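Local coordinates for purine catabolism protein pucG (Bacillus subtilis, PDB 3ISL) that catalyses the pyridoxal-phosphate-dependent transfer of the amino group of (S)-ureidoglycine to glyoxylate, giving oxalurate and glycine in purine breakdown, at residues A[213-216]-A[217-221]; A[182-186]-A[187-191]; A[130-134]-A[135-139]. All coordinates share one frame; numbering follows the deposited sequence.

Contact 1: residues A[213-216]-A[217-221]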
loop_
_atom_site.group_PDB
_atom_site.type_symbol
_atom_site.label_atom_id
_atom_site.label_comp_id
_atom_site.label_asym_id
_atom_site.label_seq_id
_atom_site.Cartn_x
_atom_site.Cartn_y
_atom_site.Cartn_z
ATOM N N GLU A 213 -1.372 -14.821 20.660
ATOM C CA GLU A 213 -2.423 -14.423 21.613
ATOM C C GLU A 213 -1.861 -13.427 22.649
ATOM O O GLU A 213 -2.564 -12.497 23.053
ATOM C CB GLU A 213 -3.044 -15.683 22.254
ATOM C CG GLU A 213 -3.566 -15.510 23.702
ATOM C CD GLU A 213 -4.393 -16.736 24.311
ATOM O OE1 GLU A 213 -5.519 -16.487 24.821
ATOM O OE2 GLU A 213 -3.918 -17.914 24.293
ATOM N N ARG A 214 -0.576 -13.572 23.016
ATOM C CA ARG A 214 0.104 -12.521 23.827
ATOM C C ARG A 214 -0.019 -11.147 23.173
ATOM O O ARG A 214 -0.440 -10.187 23.820
ATOM C CB ARG A 214 1.584 -12.841 24.103
ATOM C CG ARG A 214 1.807 -14.139 24.887
ATOM C CD ARG A 214 2.890 -13.975 25.984
ATOM N NE ARG A 214 4.147 -13.799 25.334
ATOM C CZ ARG A 214 5.107 -12.969 25.677
ATOM N NH1 ARG A 214 5.047 -12.249 26.763
ATOM N NH2 ARG A 214 6.181 -12.922 24.903
ATOM N N VAL A 215 0.342 -11.066 21.887
ATOM C CA VAL A 215 0.171 -9.815 21.093
ATOM C C VAL A 215 -1.302 -9.393 20.940
ATOM O O VAL A 215 -1.635 -8.220 21.152
ATOM C CB VAL A 215 0.887 -9.829 19.738
ATOM C CG1 VAL A 215 0.719 -8.464 19.017
ATOM C CG2 VAL A 215 2.358 -10.064 19.954
ATOM N N ALA A 216 -2.171 -10.357 20.664
ATOM C CA ALA A 216 -3.580 -10.047 20.389
ATOM C C ALA A 216 -4.278 -9.502 21.656
ATOM O O ALA A 216 -5.004 -8.522 21.582
ATOM C CB ALA A 216 -4.364 -11.281 19.776
ATOM N N ASP A 217 -4.011 -10.092 22.823
ATOM C CA ASP A 217 -4.604 -9.544 24.073
ATOM C C ASP A 217 -4.200 -8.082 24.391
ATOM O O ASP A 217 -5.021 -7.322 24.910
ATOM C CB ASP A 217 -4.309 -10.462 25.265
ATOM C CG ASP A 217 -4.936 -11.834 25.089
ATOM O OD1 ASP A 217 -4.568 -12.736 25.818
ATOM O OD2 ASP A 217 -5.756 -12.014 24.159
ATOM N N VAL A 218 -2.952 -7.695 24.119
ATOM C CA VAL A 218 -2.536 -6.305 24.306
ATOM C C VAL A 218 -3.292 -5.395 23.315
ATOM O O VAL A 218 -3.674 -4.304 23.671
ATOM C CB VAL A 218 -1.015 -6.149 24.103
ATOM C CG1 VAL A 218 -0.629 -4.662 23.947
ATOM C CG2 VAL A 218 -0.247 -6.815 25.219
ATOM N N ILE A 219 -3.538 -5.874 22.087
ATOM C CA ILE A 219 -4.244 -5.102 21.078
ATOM C C ILE A 219 -5.715 -4.981 21.508
ATOM O O ILE A 219 -6.325 -3.926 21.400
ATOM C CB ILE A 219 -4.130 -5.811 19.727
ATOM C CG1 ILE A 219 -2.663 -5.866 19.242
ATOM C CG2 ILE A 219 -5.017 -5.159 18.712
ATOM C CD1 ILE A 219 -2.520 -6.421 17.846
ATOM N N ALA A 220 -6.277 -6.066 22.025
ATOM C CA ALA A 220 -7.660 -6.029 22.466
ATOM C C ALA A 220 -7.841 -5.034 23.599
ATOM O O ALA A 220 -8.877 -4.357 23.657
ATOM C CB ALA A 220 -8.132 -7.411 22.881
ATOM N N ALA A 221 -6.862 -4.925 24.501
ATOM C CA ALA A 221 -7.002 -3.961 25.624
ATOM C C ALA A 221 -7.094 -2.487 25.146
ATOM O O ALA A 221 -7.234 -1.565 25.965
ATOM C CB ALA A 221 -5.910 -4.150 26.660
#
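Glu213 and Asp217, one helical turn apart, bring two carboxylates together at an angle: their planes are turned 74° against each other, and the two chains pass obliquely. The approach is made by the aliphatic part of the glutamate, with Glu213 CG 3.6 Å from Asp217 OD1, while Glu213 OE1 stays 4.0 Å from that same oxygen. No hydrogen bond joins the two carboxylates, and their like charges would probably disfavour a closer approach. The turn is held instead by the backbone, where Asp217 N donates to Glu213 O at 2.8 Å with an N-H...O angle of 171°. On another side of the helix Val215 meets Ile219. The valine places CG1 anti to its backbone N (chi1 -177°), from where it reaches Ile219 CD1 at 4.0 Å, the tip of the isoleucine chain. Ile219 CG1 lies 3.2 Å from Val215 O, the carbonyl that also accepts from Ile219 N. These i to i+4 pairs give the helix two characters, acidic toward solvent and apolar toward the protein. The guanidinium of Arg214 reaches from the helix to salt bridges with Asp190 and Asp166. Helix 213-220 follows strand 206-211 of the large-domain sheet; its apolar side rests on Val82 and Ser81 of helix 71-82 and on Leu251 of helix 251-257, while Ala216 touches Trp63 of strand 63-68.

Contact 2: residues A[182-186]-A[187-191]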
loop_
_atom_site.group_PDB
_atom_site.type_symbol
_atom_site.label_atom_id
_atom_site.label_comp_id
_atom_site.label_asym_id
_atom_site.label_seq_id
_atom_site.Cartn_x
_atom_site.Cartn_y
_atom_site.Cartn_z
ATOM N N VAL A 182 12.951 -18.751 8.958
ATOM C CA VAL A 182 12.321 -18.021 10.062
ATOM C C VAL A 182 11.339 -18.904 10.809
ATOM O O VAL A 182 10.481 -19.499 10.217
ATOM C CB VAL A 182 11.925 -16.511 9.791
ATOM C CG1 VAL A 182 12.260 -15.987 8.444
ATOM C CG2 VAL A 182 10.647 -15.963 10.492
ATOM N N LYS A 183 11.511 -19.044 12.113
ATOM C CA LYS A 183 10.683 -20.030 12.763
ATOM C C LYS A 183 9.991 -19.308 13.896
ATOM O O LYS A 183 10.536 -19.214 14.989
ATOM C CB LYS A 183 11.562 -21.242 13.225
ATOM C CG LYS A 183 12.403 -21.915 12.117
ATOM C CD LYS A 183 13.392 -22.962 12.811
ATOM C CE LYS A 183 13.511 -24.305 12.045
ATOM N NZ LYS A 183 14.477 -25.334 12.830
ATOM N N VAL A 184 8.816 -18.739 13.643
ATOM C CA VAL A 184 8.246 -17.958 14.688
ATOM C C VAL A 184 7.806 -18.704 15.940
ATOM O O VAL A 184 8.020 -18.171 17.041
ATOM C CB VAL A 184 7.259 -16.762 14.286
ATOM C CG1 VAL A 184 7.555 -16.066 12.911
ATOM C CG2 VAL A 184 5.801 -16.988 14.686
ATOM N N ASP A 185 7.177 -19.876 15.814
ATOM C CA ASP A 185 6.859 -20.643 17.032
ATOM C C ASP A 185 8.087 -21.120 17.771
ATOM O O ASP A 185 8.226 -20.860 18.987
ATOM C CB ASP A 185 5.877 -21.795 16.783
ATOM C CG ASP A 185 4.482 -21.264 16.446
ATOM O OD1 ASP A 185 4.320 -20.032 16.447
ATOM O OD2 ASP A 185 3.572 -22.036 16.154
ATOM N N GLU A 186 8.989 -21.757 17.035
ATOM C CA GLU A 186 10.185 -22.311 17.658
ATOM C C GLU A 186 11.058 -21.255 18.346
ATOM O O GLU A 186 11.693 -21.557 19.343
ATOM C CB GLU A 186 11.037 -23.063 16.637
ATOM C CG GLU A 186 10.729 -24.519 16.672
ATOM C CD GLU A 186 11.665 -25.374 15.786
ATOM O OE1 GLU A 186 11.108 -26.040 14.863
ATOM O OE2 GLU A 186 12.924 -25.339 16.004
ATOM N N TRP A 187 11.096 -20.032 17.808
ATOM C CA TRP A 187 12.000 -19.028 18.350
ATOM C C TRP A 187 11.288 -18.105 19.324
ATOM O O TRP A 187 11.857 -17.113 19.762
ATOM C CB TRP A 187 12.655 -18.249 17.205
ATOM C CG TRP A 187 13.532 -19.088 16.343
ATOM C CD1 TRP A 187 14.002 -20.351 16.602
ATOM C CD2 TRP A 187 14.084 -18.709 15.076
ATOM N NE1 TRP A 187 14.804 -20.766 15.589
ATOM C CE2 TRP A 187 14.884 -19.784 14.638
ATOM C CE3 TRP A 187 13.969 -17.572 14.276
ATOM C CZ2 TRP A 187 15.564 -19.782 13.380
ATOM C CZ3 TRP A 187 14.659 -17.549 13.034
ATOM C CH2 TRP A 187 15.465 -18.657 12.620
ATOM N N LYS A 188 10.015 -18.415 19.623
ATOM C CA LYS A 188 9.226 -17.693 20.582
ATOM C C LYS A 188 9.168 -16.225 20.160
ATOM O O LYS A 188 9.329 -15.312 20.973
ATOM C CB LYS A 188 9.814 -17.805 22.011
ATOM C CG LYS A 188 10.027 -19.250 22.561
ATOM C CD LYS A 188 8.796 -20.119 22.587
ATOM C CE LYS A 188 8.845 -21.154 23.731
ATOM N NZ LYS A 188 10.118 -21.893 23.676
ATOM N N ILE A 189 8.964 -16.020 18.878
ATOM C CA ILE A 189 8.653 -14.693 18.353
ATOM C C ILE A 189 7.164 -14.438 18.536
ATOM O O ILE A 189 6.295 -15.277 18.150
ATOM C CB ILE A 189 9.065 -14.593 16.850
ATOM C CG1 ILE A 189 10.576 -14.805 16.706
ATOM C CG2 ILE A 189 8.516 -13.291 16.176
ATOM C CD1 ILE A 189 11.076 -14.830 15.158
ATOM N N ASP A 190 6.869 -13.291 19.136
ATOM C CA ASP A 190 5.491 -12.893 19.383
ATOM C C ASP A 190 4.814 -12.196 18.202
ATOM O O ASP A 190 3.606 -12.357 17.988
ATOM C CB ASP A 190 5.423 -12.026 20.651
ATOM C CG ASP A 190 5.949 -12.735 21.880
ATOM O OD1 ASP A 190 5.267 -13.703 22.304
ATOM O OD2 ASP A 190 7.022 -12.309 22.422
ATOM N N ALA A 191 5.563 -11.376 17.471
ATOM C CA ALA A 191 5.097 -10.811 16.248
ATOM C C ALA A 191 6.229 -10.742 15.264
ATOM O O ALA A 191 7.406 -10.427 15.651
ATOM C CB ALA A 191 4.451 -9.373 16.481
#
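Lys183 lays its aliphatic chain across one face of the Trp187 indole. CB is the central contact, 3.9 Å from the centroid of the five-membered ring and only 11° off its normal, a CH-pi interaction over the face. With CG anti to the carbonyl carbon (chi1 -55°), the chain continues over the ring: CG comes 4.0 Å from Trp187 CZ2, and CD lies 3.8 Å from Trp187 NE1. Beyond CD the chain bends at chi3 and CE leads away from the indole, carrying NZ to a salt bridge with Glu186 OE2 at 3.5 Å. The lysine thus divides its work, methylenes on the aromatic face and ammonium on the carboxylate. Its backbone takes part as well: Lys183 N stands over the same face, and Lys183 O accepts from Trp187 N at 3.0 Å. Farther along the ring, Trp187 CZ3 reaches Val182 CA at 3.8 Å. A type I beta turn from Asp185 to Lys188 reverses the chain, Lys188 N donating to Asp185 O. Flanking the turn, Val184 CB and Ile189 CB meet at 3.8 Å, and Ile189 N donates to Val184 O. This folded connection leads from strand 168-172 to its parallel neighbour 191-193, and the Trp187 ring meets that of His144, which sits between Val143 and Gly145 of the cofactor pocket. Ile189 packs on Phe169 and Val171 of strand 168-172, Trp187 and Lys188 touch helix 156-164, and Asp185 is anchored by Thr59 and Lys60, just after helix 40-56.

Contact 3: residues A[130-134]-A[135-139]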
loop_
_atom_site.group_PDB
_atom_site.type_symbol
_atom_site.label_atom_id
_atom_site.label_comp_id
_atom_site.label_asym_id
_atom_site.label_seq_id
_atom_site.Cartn_x
_atom_site.Cartn_y
_atom_site.Cartn_z
ATOM N N ARG A 130 20.893 -10.212 29.091
ATOM C CA ARG A 130 21.194 -9.399 30.294
ATOM C C ARG A 130 20.447 -8.009 30.335
ATOM O O ARG A 130 19.940 -7.602 31.411
ATOM C CB ARG A 130 22.700 -9.247 30.424
ATOM C CG ARG A 130 23.188 -8.496 31.612
ATOM C CD ARG A 130 23.638 -9.486 32.681
ATOM N NE ARG A 130 24.638 -8.874 33.535
ATOM C CZ ARG A 130 24.496 -8.687 34.837
ATOM N NH1 ARG A 130 23.391 -9.105 35.471
ATOM N NH2 ARG A 130 25.492 -8.116 35.487
ATOM N N GLU A 131 20.361 -7.309 29.194
ATOM C CA GLU A 131 19.594 -6.044 29.137
ATOM C C GLU A 131 18.132 -6.241 29.279
ATOM O O GLU A 131 17.462 -5.389 29.867
ATOM C CB GLU A 131 19.842 -5.246 27.859
ATOM C CG GLU A 131 21.278 -4.805 27.828
ATOM C CD GLU A 131 21.583 -3.709 28.848
ATOM O OE1 GLU A 131 20.789 -2.769 28.987
ATOM O OE2 GLU A 131 22.659 -3.777 29.460
ATOM N N ILE A 132 17.617 -7.320 28.718
ATOM C CA ILE A 132 16.247 -7.695 28.923
ATOM C C ILE A 132 15.974 -7.811 30.426
ATOM O O ILE A 132 15.025 -7.204 30.915
ATOM C CB ILE A 132 15.831 -8.972 28.132
ATOM C CG1 ILE A 132 15.968 -8.728 26.582
ATOM C CG2 ILE A 132 14.359 -9.388 28.497
ATOM C CD1 ILE A 132 15.707 -9.998 25.761
ATOM N N LYS A 133 16.832 -8.534 31.162
ATOM C CA LYS A 133 16.564 -8.795 32.564
ATOM C C LYS A 133 16.638 -7.506 33.381
ATOM O O LYS A 133 15.907 -7.299 34.321
ATOM C CB LYS A 133 17.468 -9.896 33.135
ATOM C CG LYS A 133 17.063 -11.346 32.726
ATOM C CD LYS A 133 18.227 -12.374 32.985
ATOM C CE LYS A 133 19.562 -11.972 32.110
ATOM N NZ LYS A 133 20.943 -12.782 32.109
ATOM N N LYS A 134 17.519 -6.628 32.964
ATOM C CA LYS A 134 17.770 -5.400 33.604
ATOM C C LYS A 134 16.673 -4.363 33.303
ATOM O O LYS A 134 16.203 -3.687 34.202
ATOM C CB LYS A 134 19.107 -4.900 33.102
ATOM C CG LYS A 134 19.543 -3.589 33.678
ATOM C CD LYS A 134 20.836 -3.171 33.048
ATOM C CE LYS A 134 20.837 -1.676 32.855
ATOM N NZ LYS A 134 21.518 -1.491 31.529
ATOM N N VAL A 135 16.293 -4.214 32.042
ATOM C CA VAL A 135 15.377 -3.150 31.686
ATOM C C VAL A 135 13.914 -3.581 31.928
ATOM O O VAL A 135 13.039 -2.739 32.230
ATOM C CB VAL A 135 15.622 -2.692 30.209
ATOM C CG1 VAL A 135 14.556 -1.710 29.732
ATOM C CG2 VAL A 135 17.039 -2.062 30.111
ATOM N N LYS A 136 13.652 -4.882 31.779
ATOM C CA LYS A 136 12.293 -5.417 31.894
ATOM C C LYS A 136 11.372 -4.685 30.964
ATOM O O LYS A 136 10.423 -4.009 31.416
ATOM C CB LYS A 136 11.788 -5.255 33.347
ATOM C CG LYS A 136 11.748 -6.582 34.086
ATOM C CD LYS A 136 12.748 -6.632 35.207
ATOM C CE LYS A 136 12.299 -5.732 36.354
ATOM N NZ LYS A 136 13.212 -5.943 37.513
ATOM N N PRO A 137 11.669 -4.747 29.647
ATOM C CA PRO A 137 10.854 -3.972 28.712
ATOM C C PRO A 137 9.501 -4.640 28.451
ATOM O O PRO A 137 9.376 -5.882 28.506
ATOM C CB PRO A 137 11.721 -3.988 27.444
ATOM C CG PRO A 137 12.321 -5.324 27.478
ATOM C CD PRO A 137 12.688 -5.540 28.946
ATOM N N LYS A 138 8.483 -3.858 28.143
ATOM C CA LYS A 138 7.250 -4.460 27.609
ATOM C C LYS A 138 7.578 -5.153 26.248
ATOM O O LYS A 138 7.036 -6.223 25.897
ATOM C CB LYS A 138 6.135 -3.379 27.463
ATOM C CG LYS A 138 4.874 -3.858 26.785
ATOM C CD LYS A 138 3.795 -2.734 26.693
ATOM C CE LYS A 138 2.484 -3.238 26.167
ATOM N NZ LYS A 138 1.515 -2.110 26.002
ATOM N N ILE A 139 8.491 -4.553 25.506
ATOM C CA ILE A 139 8.721 -4.971 24.126
ATOM C C ILE A 139 10.215 -5.023 23.804
ATOM O O ILE A 139 10.986 -4.090 24.163
ATOM C CB ILE A 139 8.116 -3.963 23.115
ATOM C CG1 ILE A 139 6.604 -3.881 23.329
ATOM C CG2 ILE A 139 8.516 -4.348 21.607
ATOM C CD1 ILE A 139 6.047 -2.647 22.900
HETATM O O HOH W 1 15.901 -5.496 36.637
#
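Val135 sets its CG2 methyl over the turn that begins at Glu131, 3.4 Å from Glu131 O and 4.0 Å from Glu131 OE1. That methyl stands beside the valine's own backbone N because the other one, CG1, is anti to it (chi1 172°). The two side chains cross at a slant, and beneath them Val135 N donates to Glu131 O at 2.7 Å. The carboxylate of Glu131 folds back through a bend at chi2 and meets the ammonium of Lys134, three residues on. Lys134 NZ donates to Glu131 OE1 at 2.9 Å on the syn side, 18° out of the carboxylate plane, and makes a second, weak bond to OE2, so both oxygens engage the same nitrogen. A glutamine in place of Glu131 would remove the negative charge and is likely to leave the ammonium of Lys134 without its ionic mate. Helix 125-135 is the helix of a beta-alpha-beta crossover from strand 111-116 to the parallel strand 139-143. Its last turn closes as Lys136 N donates to Ile132 O at 2.8 Å; Lys136 then leaves helical geometry with a positive phi of 54°, and Pro137 starts the connection to strand 139-143. Pro137 has no N-H to continue the helical bonding; its CD lies 3.5 Å from Ile132 O and 4.2 Å from Ile132 CG2. On the solvent side, Lys136 CD passes over Lys133 O at 3.3 Å, and a water spans the remaining step, donating to Lys133 O and accepting from Lys136 NZ. Toward the sheet, Ile132 and Pro137 both touch Leu90 of strand 88-93, and Val135 touches His113 of strand 111-116.

All three contacts flank the seven-stranded sheet; contacts 2 and 3 lie in connections between its strands, while contact 1 follows its last strand in the chain. Contacts 1 and 3 are helical and partly buried, with one side on solvent, their centres about 25 and 26 Å from the chain's centre, against about 16 Å for contact 2, where the side chain of Val182 is about 11 Å from the bound pyridoxal phosphate. Their charges differ: contact 1 sets two carboxylates close together, contact 3 pairs a glutamate with a lysine, and contact 2 does the same but lays the lysine's methylenes on an indole face. Contact 1 joins contact 2 through its arginine and by Val215 on Ala191, and contact 3 through Val218 against Lys138.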